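Inactive Zymogen C11 Protease (Parabacteroides distasonis, PDB 6MZO) is the inactive zymogen form of a clostripain-like cysteine protease of family C11, probably made to cleave peptide bonds once it has been activated. Local coordinates at residues R13-F19 with G48-T54; L93-D98 with A149-F155; I158-A162 with N191-Y195; S26-S30 with T54-N58. All coordinates share one frame; numbering follows the deposited sequence.

Contact 1 (R13-F19 with G48-T54); sequences RTVLIYF and GNLLIYT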
# COMPACT_ATOMS: atom_id res chain seq x y z
N ARG A 13 19.86 4.29 6.36
CA ARG A 13 18.85 3.93 5.35
C ARG A 13 18.86 4.94 4.20
O ARG A 13 19.08 6.16 4.43
CB ARG A 13 17.44 3.86 5.95
CG ARG A 13 16.35 3.35 4.95
CD ARG A 13 15.06 2.86 5.67
NE ARG A 13 15.46 1.82 6.60
CZ ARG A 13 15.64 2.00 7.92
NH1 ARG A 13 15.21 3.10 8.53
NH2 ARG A 13 16.27 1.04 8.61
N THR A 14 18.62 4.47 2.98
CA THR A 14 18.24 5.35 1.90
C THR A 14 16.77 5.10 1.56
O THR A 14 16.41 3.96 1.40
CB THR A 14 19.10 5.09 0.64
OG1 THR A 14 20.41 5.59 0.85
CG2 THR A 14 18.54 5.71 -0.60
N VAL A 15 15.96 6.14 1.60
CA VAL A 15 14.53 5.99 1.22
C VAL A 15 14.24 6.76 -0.08
O VAL A 15 14.66 7.91 -0.27
CB VAL A 15 13.65 6.57 2.36
CG1 VAL A 15 12.13 6.54 1.94
CG2 VAL A 15 13.81 5.75 3.67
N LEU A 16 13.52 6.09 -0.99
CA LEU A 16 13.01 6.66 -2.23
C LEU A 16 11.49 6.82 -2.06
O LEU A 16 10.81 5.86 -1.69
CB LEU A 16 13.30 5.72 -3.44
CG LEU A 16 12.48 6.11 -4.70
CD1 LEU A 16 13.00 7.47 -5.20
CD2 LEU A 16 12.71 4.96 -5.73
N ILE A 17 11.05 8.06 -2.28
CA ILE A 17 9.59 8.33 -2.36
C ILE A 17 9.29 8.61 -3.84
O ILE A 17 9.81 9.59 -4.42
CB ILE A 17 9.19 9.51 -1.43
CG1 ILE A 17 9.69 9.31 0.01
CG2 ILE A 17 7.62 9.71 -1.60
CD1 ILE A 17 9.15 10.41 1.01
N TYR A 18 8.44 7.75 -4.41
CA TYR A 18 8.20 7.75 -5.85
C TYR A 18 6.75 8.13 -6.11
O TYR A 18 5.83 7.40 -5.67
CB TYR A 18 8.47 6.34 -6.40
CG TYR A 18 8.40 6.17 -7.88
CD1 TYR A 18 7.19 5.99 -8.51
CD2 TYR A 18 9.56 6.14 -8.63
CE1 TYR A 18 7.09 5.80 -9.91
CE2 TYR A 18 9.51 5.96 -9.99
CZ TYR A 18 8.25 5.79 -10.64
OH TYR A 18 8.22 5.58 -12.01
N PHE A 19 6.57 9.32 -6.71
CA PHE A 19 5.22 9.81 -7.01
C PHE A 19 4.88 9.51 -8.44
O PHE A 19 5.38 10.18 -9.35
CB PHE A 19 5.14 11.32 -6.75
CG PHE A 19 5.24 11.73 -5.31
CD1 PHE A 19 4.09 11.80 -4.55
CD2 PHE A 19 6.46 12.08 -4.68
CE1 PHE A 19 4.14 12.16 -3.24
CE2 PHE A 19 6.53 12.45 -3.36
CZ PHE A 19 5.36 12.49 -2.60
N GLY A 48 20.58 9.53 7.26
CA GLY A 48 20.08 8.78 6.09
C GLY A 48 19.98 9.65 4.81
O GLY A 48 20.19 10.88 4.87
N ASN A 49 19.62 9.01 3.68
CA ASN A 49 19.46 9.75 2.41
C ASN A 49 18.03 9.74 1.97
O ASN A 49 17.43 8.68 2.01
CB ASN A 49 20.31 9.13 1.31
CG ASN A 49 21.75 9.06 1.68
OD1 ASN A 49 22.38 10.11 1.93
ND2 ASN A 49 22.30 7.81 1.77
N LEU A 50 17.49 10.89 1.55
CA LEU A 50 16.08 10.93 1.12
C LEU A 50 16.09 11.35 -0.37
O LEU A 50 16.53 12.46 -0.68
CB LEU A 50 15.29 11.93 1.92
CG LEU A 50 13.79 11.98 1.51
CD1 LEU A 50 12.97 10.65 1.66
CD2 LEU A 50 13.20 13.11 2.30
N LEU A 51 15.56 10.48 -1.24
CA LEU A 51 15.47 10.72 -2.67
C LEU A 51 13.99 10.73 -3.05
O LEU A 51 13.19 9.95 -2.51
CB LEU A 51 16.17 9.60 -3.42
CG LEU A 51 17.72 9.68 -3.51
CD1 LEU A 51 18.03 10.84 -4.48
CD2 LEU A 51 18.43 9.85 -2.21
N ILE A 52 13.63 11.65 -3.95
CA ILE A 52 12.22 11.80 -4.44
C ILE A 52 12.21 11.72 -5.94
O ILE A 52 13.09 12.33 -6.61
CB ILE A 52 11.64 13.18 -4.08
CG1 ILE A 52 11.99 13.59 -2.65
CG2 ILE A 52 10.13 13.25 -4.31
CD1 ILE A 52 11.30 12.75 -1.54
N TYR A 53 11.21 11.04 -6.48
CA TYR A 53 10.99 11.04 -7.94
C TYR A 53 9.62 11.61 -8.14
O TYR A 53 8.63 11.17 -7.45
CB TYR A 53 11.04 9.63 -8.51
CG TYR A 53 10.64 9.55 -9.96
CD1 TYR A 53 11.60 9.70 -10.97
CD2 TYR A 53 9.31 9.25 -10.33
CE1 TYR A 53 11.23 9.62 -12.32
CE2 TYR A 53 8.94 9.21 -11.66
CZ TYR A 53 9.91 9.37 -12.64
OH TYR A 53 9.51 9.24 -13.94
N THR A 54 9.53 12.60 -9.02
CA THR A 54 8.22 13.10 -9.39
C THR A 54 8.04 13.13 -10.89
O THR A 54 9.03 13.24 -11.66
CB THR A 54 7.95 14.52 -8.87
OG1 THR A 54 8.88 15.43 -9.50
CG2 THR A 54 8.09 14.64 -7.34
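The rings of Tyr18 and Tyr53 form an offset stack, with centroids 4.5 Å apart and planes 10° from parallel. Tyr53 CD2 lies over one face of the Tyr18 ring, toward its rim, 3.3 Å from Tyr18 CE2. Both side chains run the same way from adjacent strands. Each has CG anti to its backbone N (chi1 -174° and 172°), which turns the rings the same way so that they overlap face to face. The two hydroxyls are held elsewhere, Tyr18 OH by Ser87 O and Tyr53 OH by Gln85. The Phe19 ring is met at its edge by Ile52 CG2 and by the carbonyl oxygen of Tyr53. Ile17 is on Phe19's side of the sheet, its CD1 3.9 Å from Leu50 CD1. Strands 14-19 and 49-54 pair in parallel, residue for residue. Backbone bonds alternate between them, among them Leu51 N to Val15 O at 2.9 Å and Phe19 N to Tyr53 O at 2.9 Å. At the start, Asn49 ND2 donates to Thr14 OG1 at 3.1 Å, in the plane of its own amide; Thr14 OG1 also bonds Tyr104 O. The strands belong to a beta-alpha-beta unit. Its helix 26-43 packs on the face of Ile17, Phe19 and Leu50, while helix 90-103 packs against Thr14, Leu16 and Tyr18. In the sheet, strand 109-115 adjoins strand 14-19 and strand 62-69 adjoins strand 49-54.

Contact 2 (L93-D98 with A149-F155); sequences LTQIID and ALSKYHF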
# COMPACT_ATOMS: atom_id res chain seq x y z
N LEU A 93 10.25 2.48 -12.62
CA LEU A 93 10.45 2.37 -11.20
C LEU A 93 11.75 1.65 -10.88
O LEU A 93 12.53 2.15 -10.07
CB LEU A 93 9.23 1.67 -10.57
CG LEU A 93 9.35 1.28 -9.10
CD1 LEU A 93 9.65 2.47 -8.18
CD2 LEU A 93 8.03 0.63 -8.67
N THR A 94 12.06 0.53 -11.54
CA THR A 94 13.28 -0.17 -11.12
C THR A 94 14.54 0.53 -11.67
O THR A 94 15.59 0.46 -11.06
CB THR A 94 13.26 -1.64 -11.51
OG1 THR A 94 13.24 -1.77 -12.94
CG2 THR A 94 12.00 -2.34 -10.89
N GLN A 95 14.38 1.26 -12.76
CA GLN A 95 15.47 2.13 -13.27
C GLN A 95 15.87 3.17 -12.21
O GLN A 95 17.07 3.37 -11.92
CB GLN A 95 15.05 2.85 -14.53
CG GLN A 95 16.11 3.84 -15.00
CD GLN A 95 15.66 4.64 -16.20
OE1 GLN A 95 14.78 4.20 -16.95
NE2 GLN A 95 16.26 5.82 -16.38
N ILE A 96 14.87 3.81 -11.60
CA ILE A 96 15.08 4.82 -10.59
C ILE A 96 15.63 4.19 -9.30
O ILE A 96 16.56 4.72 -8.70
CB ILE A 96 13.76 5.57 -10.27
CG1 ILE A 96 13.24 6.32 -11.52
CG2 ILE A 96 13.97 6.52 -9.09
CD1 ILE A 96 14.24 7.35 -12.18
N ILE A 97 15.05 3.05 -8.90
CA ILE A 97 15.56 2.38 -7.68
C ILE A 97 17.04 2.02 -7.90
O ILE A 97 17.90 2.20 -7.00
CB ILE A 97 14.73 1.11 -7.35
CG1 ILE A 97 13.38 1.49 -6.86
CG2 ILE A 97 15.46 0.28 -6.27
CD1 ILE A 97 12.44 0.31 -6.89
N ASP A 98 17.37 1.48 -9.09
CA ASP A 98 18.75 1.12 -9.32
C ASP A 98 19.66 2.32 -9.20
O ASP A 98 20.77 2.22 -8.63
CB ASP A 98 18.94 0.49 -10.73
CG ASP A 98 18.33 -0.88 -10.83
OD1 ASP A 98 18.07 -1.52 -9.80
OD2 ASP A 98 18.09 -1.34 -11.96
N ALA A 149 8.58 -6.95 -10.50
CA ALA A 149 9.62 -5.94 -10.72
C ALA A 149 10.42 -5.71 -9.45
O ALA A 149 11.65 -5.58 -9.53
CB ALA A 149 8.99 -4.65 -11.19
N LEU A 150 9.75 -5.73 -8.30
CA LEU A 150 10.42 -5.41 -7.02
C LEU A 150 11.02 -6.66 -6.38
O LEU A 150 11.79 -6.55 -5.43
CB LEU A 150 9.45 -4.71 -6.03
CG LEU A 150 8.92 -3.34 -6.47
CD1 LEU A 150 8.08 -2.66 -5.32
CD2 LEU A 150 10.14 -2.49 -6.87
N SER A 151 10.76 -7.84 -6.94
CA SER A 151 11.22 -9.06 -6.27
C SER A 151 12.77 -9.15 -6.18
O SER A 151 13.26 -9.84 -5.29
CB SER A 151 10.67 -10.32 -6.96
OG SER A 151 11.31 -10.48 -8.21
N LYS A 152 13.51 -8.43 -7.03
CA LYS A 152 14.98 -8.40 -6.98
C LYS A 152 15.59 -7.52 -5.89
O LYS A 152 16.83 -7.43 -5.77
CB LYS A 152 15.53 -7.93 -8.33
CG LYS A 152 15.09 -6.49 -8.73
CD LYS A 152 15.58 -6.11 -10.17
CE LYS A 152 14.49 -5.34 -10.95
NZ LYS A 152 13.37 -6.21 -11.48
N TYR A 153 14.75 -6.80 -5.16
CA TYR A 153 15.22 -5.94 -4.07
C TYR A 153 14.92 -6.46 -2.70
O TYR A 153 14.14 -7.37 -2.52
CB TYR A 153 14.59 -4.54 -4.17
CG TYR A 153 14.83 -3.91 -5.51
CD1 TYR A 153 16.10 -3.51 -5.88
CD2 TYR A 153 13.77 -3.68 -6.37
CE1 TYR A 153 16.34 -2.94 -7.12
CE2 TYR A 153 13.98 -3.10 -7.61
CZ TYR A 153 15.26 -2.73 -7.98
OH TYR A 153 15.46 -2.16 -9.22
N HIS A 154 15.54 -5.83 -1.69
CA HIS A 154 15.02 -6.07 -0.37
C HIS A 154 14.89 -4.78 0.39
O HIS A 154 15.89 -4.10 0.70
CB HIS A 154 15.86 -7.02 0.46
CG HIS A 154 15.11 -7.49 1.66
ND1 HIS A 154 14.21 -8.54 1.60
CD2 HIS A 154 15.02 -6.98 2.91
CE1 HIS A 154 13.64 -8.68 2.79
NE2 HIS A 154 14.13 -7.77 3.60
N PHE A 155 13.64 -4.45 0.71
CA PHE A 155 13.42 -3.22 1.44
C PHE A 155 13.07 -3.51 2.87
O PHE A 155 12.44 -4.50 3.16
CB PHE A 155 12.20 -2.47 0.83
CG PHE A 155 12.46 -2.05 -0.57
CD1 PHE A 155 13.25 -0.96 -0.81
CD2 PHE A 155 11.90 -2.75 -1.63
CE1 PHE A 155 13.55 -0.53 -2.13
CE2 PHE A 155 12.17 -2.34 -2.92
CZ PHE A 155 13.00 -1.23 -3.17
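This is a largely apolar packing contact with one hydrogen bond at its exposed side. Thr94, Ile97 and Asp98 of helix 90-103 meet Ala149, Leu150 and Tyr153, where helix 143-150 gives way to the turn before strand 155-162. Tyr153, Ile97 and Thr94 carry most of it. The Tyr153 ring is sandwiched: Ile97 CG2 lies over one face in a CH-pi contact, 3.6 Å from the ring centroid, and Lys152 CG sits over the centre of the opposite face. Ile97 CG2 is anti to the backbone N, and CG1 is anti to the carbonyl carbon (chi1 -71°). This sets CG2 over the ring, while CD1 reaches Leu150 CD2, 3.6 Å away, and also brushes the tyrosine ring. Ile97 CD1 also reaches the edge of the Phe155 ring at CZ.

A type I turn from Leu150 to Tyr153 closes with Tyr153 N bonded to Leu150 O. It links a helix to the next strand of the alpha/beta sheet and brings the tyrosine round to helix 90-103. There Tyr153 OH donates to Asp98 OD1 at 2.7 Å. The hydroxyl comes from above the carboxylate plane, 51° out of it, and the oxygen lies at the ring edge.

Thr94 CG2 is near the same ring's edge and packs on Ala149 CB at 3.8 Å. Lys152 bends back, and its NZ donates to Ala149 O at 2.7 Å, on a carbonyl lone pair. This holds its CE 3.9 Å from Thr94 CG2. Deeper in, Leu93 CD2 touches Leu150 CD2, and Leu150 packs on Leu111 of strand 109-115.

Contact 3 (I158-A162 with N191-Y195); sequences ILFDA and NGFPY
Asp161 and Leu159 both carry CG anti to the backbone N (chi1 -169° and -174°), which extends each side chain from strand 155-162 toward the 191-195 loop. Asp161 OD2 takes two bonds there. Tyr195 OH donates to it at 2.6 Å, on the anti lone pair, and the oxygen lies at the tyrosine ring's edge. Phe193 N donates to Asp161 OD2 at 2.9 Å, almost straight at 177°, from above the carboxylate plane. The other oxygen, OD1, accepts from His116 NE2, so both ends of this buried carboxylate are engaged and its rotation is fixed. With no side chain, Gly192 can bring its CA within 3.3 Å of Asp161 OD1. Leu159 CD2 sits over the centre of the Phe193 ring in a CH-pi contact, 3.6 Å from the centroid. Tyr195 packs on helix 26-43, and Asn191 O is held by Asn32 and Trp114. The arrangement binds a loop to the C-terminal end of a parallel strand in the central sheet. In clan CD peptidases the catalytic histidine and cysteine follow neighbouring parallel strands. His116 follows strand 109-115, so the contact probably borders the active-site region.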
# COMPACT_ATOMS: atom_id res chain seq x y z
N ILE A 158 7.86 -1.29 2.60
CA ILE A 158 7.26 -0.56 1.48
C ILE A 158 6.03 0.09 2.06
O ILE A 158 5.21 -0.61 2.72
CB ILE A 158 6.85 -1.45 0.27
CG1 ILE A 158 8.09 -2.12 -0.36
CG2 ILE A 158 6.07 -0.59 -0.74
CD1 ILE A 158 7.72 -3.31 -1.37
N LEU A 159 5.93 1.41 1.88
CA LEU A 159 4.75 2.18 2.32
C LEU A 159 3.93 2.47 1.08
O LEU A 159 4.40 3.17 0.17
CB LEU A 159 5.23 3.46 3.01
CG LEU A 159 4.18 4.37 3.67
CD1 LEU A 159 4.91 5.53 4.41
CD2 LEU A 159 3.23 5.01 2.72
N PHE A 160 2.73 1.88 1.03
CA PHE A 160 1.84 2.16 -0.13
C PHE A 160 0.94 3.33 0.20
O PHE A 160 -0.03 3.18 0.96
CB PHE A 160 1.00 0.91 -0.44
CG PHE A 160 1.76 -0.22 -1.06
CD1 PHE A 160 2.23 -0.13 -2.37
CD2 PHE A 160 1.98 -1.40 -0.33
CE1 PHE A 160 2.90 -1.17 -2.95
CE2 PHE A 160 2.67 -2.49 -0.95
CZ PHE A 160 3.11 -2.34 -2.25
N ASP A 161 1.23 4.49 -0.35
CA ASP A 161 0.35 5.63 -0.16
C ASP A 161 -0.60 5.60 -1.34
O ASP A 161 -0.41 6.26 -2.35
CB ASP A 161 1.20 6.95 -0.03
CG ASP A 161 0.33 8.12 0.42
OD1 ASP A 161 -0.92 8.09 0.26
OD2 ASP A 161 0.88 9.14 0.81
N ALA A 162 -1.65 4.76 -1.18
CA ALA A 162 -2.46 4.31 -2.31
C ALA A 162 -3.72 3.68 -1.71
O ALA A 162 -3.76 3.42 -0.52
CB ALA A 162 -1.70 3.27 -3.18
N ASN A 191 -4.21 14.35 0.36
CA ASN A 191 -2.77 14.29 0.26
C ASN A 191 -2.30 12.85 0.38
O ASN A 191 -1.48 12.39 -0.42
CB ASN A 191 -2.13 15.17 1.33
CG ASN A 191 -2.96 15.23 2.59
OD1 ASN A 191 -4.13 14.84 2.59
ND2 ASN A 191 -2.36 15.72 3.67
N GLY A 192 -2.85 12.10 1.33
CA GLY A 192 -2.21 10.84 1.63
C GLY A 192 -1.60 10.82 3.05
O GLY A 192 -2.25 11.33 3.99
N PHE A 193 -0.43 10.18 3.20
CA PHE A 193 0.18 10.04 4.53
C PHE A 193 0.63 11.39 5.10
O PHE A 193 0.88 12.37 4.37
CB PHE A 193 1.37 9.07 4.51
CG PHE A 193 1.00 7.65 4.67
CD1 PHE A 193 0.20 7.04 3.74
CD2 PHE A 193 1.47 6.94 5.80
CE1 PHE A 193 -0.13 5.63 3.90
CE2 PHE A 193 1.13 5.60 5.98
CZ PHE A 193 0.36 4.94 5.01
N PRO A 194 0.75 11.47 6.44
CA PRO A 194 1.16 12.73 7.08
C PRO A 194 2.68 12.82 7.09
O PRO A 194 3.35 12.56 8.11
CB PRO A 194 0.57 12.60 8.49
CG PRO A 194 0.65 11.08 8.78
CD PRO A 194 0.19 10.49 7.40
N TYR A 195 3.22 13.10 5.91
CA TYR A 195 4.68 13.06 5.80
C TYR A 195 5.27 14.00 6.80
O TYR A 195 6.41 13.80 7.27
CB TYR A 195 5.17 13.41 4.35
CG TYR A 195 4.75 12.29 3.41
CD1 TYR A 195 5.44 11.08 3.44
CD2 TYR A 195 3.61 12.38 2.65
CE1 TYR A 195 5.05 9.99 2.64
CE2 TYR A 195 3.18 11.30 1.83
CZ TYR A 195 3.91 10.10 1.87
OH TYR A 195 3.49 9.05 1.13

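Contact 4 (S26-S30 with T54-N58); sequences SGYVS and TDKQN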
# COMPACT_ATOMS: atom_id res chain seq x y z
N SER A 26 -1.88 16.08 -9.58
CA SER A 26 -0.56 16.72 -9.46
C SER A 26 -0.43 17.74 -8.29
O SER A 26 0.67 17.92 -7.69
CB SER A 26 -0.26 17.42 -10.80
OG SER A 26 1.10 17.78 -10.82
N GLY A 27 -1.53 18.45 -8.01
CA GLY A 27 -1.62 19.34 -6.86
C GLY A 27 -1.30 18.64 -5.56
O GLY A 27 -0.69 19.19 -4.63
N TYR A 28 -1.77 17.41 -5.48
CA TYR A 28 -1.51 16.62 -4.29
C TYR A 28 -0.02 16.24 -4.12
O TYR A 28 0.48 16.07 -3.02
CB TYR A 28 -2.35 15.36 -4.29
CG TYR A 28 -3.78 15.68 -3.99
CD1 TYR A 28 -4.13 16.35 -2.83
CD2 TYR A 28 -4.78 15.35 -4.88
CE1 TYR A 28 -5.45 16.69 -2.55
CE2 TYR A 28 -6.11 15.68 -4.61
CZ TYR A 28 -6.43 16.34 -3.44
OH TYR A 28 -7.75 16.66 -3.18
N VAL A 29 0.66 16.06 -5.25
CA VAL A 29 2.08 15.77 -5.17
C VAL A 29 2.77 16.97 -4.58
O VAL A 29 3.59 16.84 -3.68
CB VAL A 29 2.72 15.46 -6.56
CG1 VAL A 29 4.22 15.28 -6.42
CG2 VAL A 29 2.12 14.16 -7.15
N SER A 30 2.45 18.15 -5.09
CA SER A 30 3.03 19.38 -4.50
C SER A 30 2.75 19.55 -3.01
O SER A 30 3.65 19.95 -2.22
CB SER A 30 2.52 20.64 -5.23
OG SER A 30 2.78 20.57 -6.61
N THR A 54 9.53 12.60 -9.02
CA THR A 54 8.22 13.10 -9.39
C THR A 54 8.04 13.13 -10.89
O THR A 54 9.03 13.24 -11.66
CB THR A 54 7.95 14.52 -8.87
OG1 THR A 54 8.88 15.43 -9.50
CG2 THR A 54 8.09 14.64 -7.34
N ASP A 55 6.77 13.10 -11.31
CA ASP A 55 6.41 13.25 -12.74
C ASP A 55 5.16 14.12 -12.84
O ASP A 55 4.09 13.68 -13.25
CB ASP A 55 6.20 11.87 -13.37
CG ASP A 55 5.77 11.94 -14.84
OD1 ASP A 55 6.20 12.84 -15.59
OD2 ASP A 55 5.00 11.05 -15.22
N LYS A 56 5.27 15.38 -12.49
CA LYS A 56 4.08 16.20 -12.43
C LYS A 56 3.66 16.65 -13.82
O LYS A 56 4.49 16.79 -14.74
CB LYS A 56 4.32 17.42 -11.56
CG LYS A 56 4.54 17.07 -10.08
CD LYS A 56 4.32 18.27 -9.18
CE LYS A 56 5.59 19.07 -8.99
NZ LYS A 56 5.41 20.20 -8.02
N GLN A 57 2.38 16.91 -13.95
CA GLN A 57 1.90 17.45 -15.20
C GLN A 57 2.52 18.85 -15.41
O GLN A 57 2.69 19.62 -14.46
CB GLN A 57 0.40 17.49 -15.22
CG GLN A 57 -0.23 18.39 -14.21
CD GLN A 57 -1.71 18.55 -14.50
OE1 GLN A 57 -2.19 18.05 -15.52
NE2 GLN A 57 -2.44 19.22 -13.62
N ASN A 58 2.90 19.13 -16.66
CA ASN A 58 3.61 20.36 -17.01
C ASN A 58 4.95 20.46 -16.32
O ASN A 58 5.42 21.55 -16.00
CB ASN A 58 2.76 21.60 -16.71
CG ASN A 58 1.50 21.67 -17.56
OD1 ASN A 58 0.41 21.97 -17.07
ND2 ASN A 58 1.65 21.37 -18.85
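Segment 26-30 lies in helix 26-43, and segment 54-58 runs from the last residue of strand 49-54 into the loop before strand 62-69. They come closest at Ser26 and Lys56, whose CA atoms are 5.5 Å apart. Within the helix, Ser30 N bonds Ser26 O. The only backbone donor from 54-58 to bond across is Gln57 N, which makes a weak bond to Ser26 OG at 3.5 Å, bent to 139°. Ser26 has its OG anti to the backbone N (chi1 -167°), and this carries the hydroxyl out to Lys56 CB, 3.3 Å away. Ser26 CB also packs on Gln57 CG at 3.5 Å.

Lys56 runs alongside the helix. Its chain bends at CG-CD (chi3 -89°), passes Val29 CG1 with CD 4.1 Å away, and ends with NZ donating to Ser30 OG at 3.0 Å. Glu59 adds a long, weak ion pair. Val29 CG1 meets Thr54 CG2 at 4.0 Å, the two side chains crossing at a slant. The aliphatic part of the lysine thus covers Val29, while its ammonium group ends beside the partly exposed Ser30.

The contact lies at the C-terminal end of strand 49-54. Val29 packs on Phe19 of strand 14-19 and Trp114 of strand 109-115. Thr54 packs on Phe64 of strand 62-69, and Asp55 bonds Ser87.

Contact 1 is the strand pairing of the beta-alpha-beta unit of strand 14-19, helix 26-43 and strand 49-54. Contact 4 lies in the same unit, shares Thr54 with contact 1 and alternates with it along the chain; their centres are about 16 Å apart. Contacts 2 and 3 follow in the chain. Contact 2 touches contact 1 through helix 90-103, centres about 13 Å apart, and contact 3 through Leu150 and Ile158. Contact 3 reaches the same nine-stranded sheet as contact 1, two strands along from strand 14-19. Contacts 3 and 4 meet at Asn191 and Tyr28. Contact 1 lies within the sheet, contact 2 packs helix 90-103 on one face, and contacts 3 and 4 hold loops at C-terminal strand ends.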